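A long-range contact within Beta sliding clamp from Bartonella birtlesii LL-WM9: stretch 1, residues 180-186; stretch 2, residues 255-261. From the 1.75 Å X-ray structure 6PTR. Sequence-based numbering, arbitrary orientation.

Stretch 1 180-186: LRLVATD
Stretch 2 (255-261) TFPDYQR

Residues 180-185 form an extended strand that began earlier in the chain, with phi/psi running from -99/126 at L180 to -155/155 at T185; D186 (-118/14) leaves it. Alternation along the strand directs the CA-to-CB bonds of R181, V183 and T185 toward stretch 2 and those of L182 and A184 away. Stretch 2 is irregular from T255 to D258 and then turns into a 3-10 segment at Y259 that continues past R261. Measured from CA 181 to 185 and CA 256 to 260, the two directions lie 103° apart, so the segments cross steeply. The closest backbone register is V183 CA to Y259 CA at 8.2 Å, a gap filled by side chains; no backbone hydrogen bond links the stretches. The contact buries 270 Å², both sides summed.

T255 (-111/124) is exposed and out of reach. F256 (-71/146) makes the first contact: with chi1 at -160° (t) and chi2 at 76°, its ring extends to the strand and meets two residues of the same strand face. F256 CE2 lies 3.9 Å from V183 CG1, and F256 CZ lies 4.0 Å from T185 CG2. Both methyls approach the ring obliquely, at distances typical of van der Waals packing. V183 has chi1 at 172° (t) and T185 at -176° (t); the threonine thus offers its methyl to the phenyl ring, while its OG1 is hydrogen-bonded to a residue flanking one of the stretches.

The CA-to-CB bond of P257 (-64/163, C-gamma exo) points toward the strand, but its nearest side-chain approach, P257 CG to T185 CG2, is 5.7 Å, too far for contact. Its role here is local: its carbonyl O accepts a weak hydrogen bond from Y259 N at 2.8 Å. D258 (-78/73, chi1 t) is also out of reach of the strand. Its carbonyl O accepts from R261 N at 3.1 Å, an i to i+3 bond as expected of a 3-10 turn.

Y259 (-65/-24) is central to the contact. Chi1 at 67° (p) and chi2 at 87° place V183 CG2 over one ring face, 3.8 Å from the centroid and 19° off the normal, a CH-pi geometry; the nearest atom pair is V183 CG2 to Y259 CE1, 3.6 Å. V183 thus sits between the two aromatic rings: V183 CG1 lies against F256 and also 4.0 Å from Y259 CG, while CG2 covers the Y259 face. At the ring edge, R181 NH1 donates a hydrogen bond to Y259 OH at 3.1 Å, with a nearly linear angle of 170°. The arginine reaches it through chi1 to chi4 of 175°, 174°, -75° and 174°, and the hydroxyl lies near the guanidinium plane, where the N-H bonds point.

Q260 (-61/-22; chi -66°, 178°, 18°) leaves its backbone sideways, but its end comes nearer. Q260 NE2 donates a weak hydrogen bond to Y259 OH (3.4 Å, 171°) and sits 3.7 Å from R181 NH1, two donors converging on one oxygen. R261 (-66/-21) turns to its own stretch, its NE forming a salt bridge with D258 OD2 at 2.8 Å.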

# COMPACT_ATOMS: atom_id res chain seq x y z
N LEU C 180 -30.48 3.31 23.89
CA LEU C 180 -29.03 3.38 23.96
C LEU C 180 -28.57 4.08 22.69
O LEU C 180 -28.96 3.68 21.59
CB LEU C 180 -28.40 1.99 24.04
CG LEU C 180 -26.88 1.92 23.83
CD1 LEU C 180 -26.11 2.62 24.95
CD2 LEU C 180 -26.47 0.45 23.71
N ARG C 181 -27.78 5.15 22.85
CA ARG C 181 -27.40 6.00 21.74
C ARG C 181 -25.89 6.14 21.68
O ARG C 181 -25.22 6.19 22.71
CB ARG C 181 -28.06 7.39 21.86
CG ARG C 181 -27.63 8.40 20.80
CD ARG C 181 -28.48 9.68 20.97
NE ARG C 181 -29.87 9.53 20.49
CZ ARG C 181 -30.81 10.45 20.65
NH1 ARG C 181 -30.54 11.58 21.31
NH2 ARG C 181 -32.03 10.24 20.17
N LEU C 182 -25.37 6.18 20.46
CA LEU C 182 -23.98 6.52 20.21
C LEU C 182 -23.96 7.73 19.31
O LEU C 182 -24.69 7.76 18.32
CB LEU C 182 -23.21 5.39 19.51
CG LEU C 182 -22.85 4.15 20.34
CD1 LEU C 182 -24.07 3.40 20.78
CD2 LEU C 182 -21.96 3.26 19.49
N VAL C 183 -23.14 8.72 19.67
CA VAL C 183 -22.92 9.93 18.87
C VAL C 183 -21.43 10.13 18.67
O VAL C 183 -20.63 9.98 19.61
CB VAL C 183 -23.55 11.18 19.52
CG1 VAL C 183 -23.14 12.46 18.75
CG2 VAL C 183 -25.08 11.06 19.55
N ALA C 184 -21.04 10.50 17.45
CA ALA C 184 -19.68 10.93 17.19
C ALA C 184 -19.71 12.17 16.32
O ALA C 184 -20.58 12.33 15.46
CB ALA C 184 -18.85 9.84 16.47
N THR C 185 -18.74 13.04 16.53
CA THR C 185 -18.65 14.22 15.70
C THR C 185 -17.21 14.70 15.69
O THR C 185 -16.44 14.46 16.62
CB THR C 185 -19.59 15.31 16.21
OG1 THR C 185 -19.55 16.44 15.32
CG2 THR C 185 -19.16 15.77 17.59
N ASP C 186 -16.86 15.41 14.62
CA ASP C 186 -15.59 16.10 14.52
C ASP C 186 -15.78 17.61 14.38
O ASP C 186 -14.84 18.31 14.03
CB ASP C 186 -14.79 15.54 13.34
CG ASP C 186 -15.45 15.78 11.99
OD1 ASP C 186 -16.55 16.39 11.94
OD2 ASP C 186 -14.87 15.34 10.99
N THR C 255 -16.16 16.06 29.23
CA THR C 255 -17.61 16.14 29.07
C THR C 255 -17.94 16.34 27.60
O THR C 255 -17.47 17.31 26.99
CB THR C 255 -18.18 17.27 29.91
OG1 THR C 255 -17.87 17.03 31.29
CG2 THR C 255 -19.68 17.33 29.75
N PHE C 256 -18.76 15.46 27.04
CA PHE C 256 -19.14 15.57 25.63
C PHE C 256 -20.08 16.76 25.42
O PHE C 256 -20.88 17.09 26.30
CB PHE C 256 -19.81 14.27 25.17
CG PHE C 256 -19.81 14.06 23.69
CD1 PHE C 256 -18.65 13.65 23.05
CD2 PHE C 256 -20.96 14.27 22.93
CE1 PHE C 256 -18.63 13.44 21.67
CE2 PHE C 256 -20.95 14.05 21.56
CZ PHE C 256 -19.76 13.63 20.93
N PRO C 257 -19.99 17.45 24.27
CA PRO C 257 -20.86 18.61 24.05
C PRO C 257 -22.34 18.25 24.00
O PRO C 257 -22.74 17.10 23.83
CB PRO C 257 -20.40 19.18 22.69
CG PRO C 257 -18.98 18.66 22.52
CD PRO C 257 -18.95 17.31 23.23
N ASP C 258 -23.16 19.30 24.15
CA ASP C 258 -24.62 19.21 24.10
C ASP C 258 -25.03 19.09 22.64
O ASP C 258 -25.56 20.01 22.01
CB ASP C 258 -25.22 20.42 24.80
CG ASP C 258 -26.74 20.37 24.91
OD1 ASP C 258 -27.35 19.35 24.53
OD2 ASP C 258 -27.30 21.37 25.39
N TYR C 259 -24.76 17.90 22.08
CA TYR C 259 -24.87 17.66 20.65
C TYR C 259 -26.29 17.80 20.13
O TYR C 259 -26.48 18.04 18.94
CB TYR C 259 -24.32 16.27 20.28
CG TYR C 259 -25.20 15.19 20.86
CD1 TYR C 259 -26.31 14.72 20.16
CD2 TYR C 259 -24.97 14.70 22.14
CE1 TYR C 259 -27.17 13.79 20.71
CE2 TYR C 259 -25.83 13.75 22.70
CZ TYR C 259 -26.92 13.32 21.98
OH TYR C 259 -27.80 12.40 22.51
N GLN C 260 -27.31 17.62 20.98
CA GLN C 260 -28.68 17.75 20.50
C GLN C 260 -28.96 19.15 19.97
O GLN C 260 -29.83 19.32 19.13
CB GLN C 260 -29.68 17.39 21.61
CG GLN C 260 -29.58 15.91 21.98
CD GLN C 260 -30.52 15.51 23.10
OE1 GLN C 260 -31.48 16.22 23.40
NE2 GLN C 260 -30.25 14.37 23.71
N ARG C 261 -28.18 20.14 20.40
CA ARG C 261 -28.41 21.48 19.90
C ARG C 261 -28.11 21.61 18.41
O ARG C 261 -28.61 22.55 17.78
CB ARG C 261 -27.54 22.47 20.66
CG ARG C 261 -27.88 22.58 22.12
CD ARG C 261 -27.34 23.87 22.66
NE ARG C 261 -27.24 23.85 24.11
CZ ARG C 261 -27.11 24.95 24.84
NH1 ARG C 261 -27.05 26.12 24.22
NH2 ARG C 261 -27.02 24.88 26.16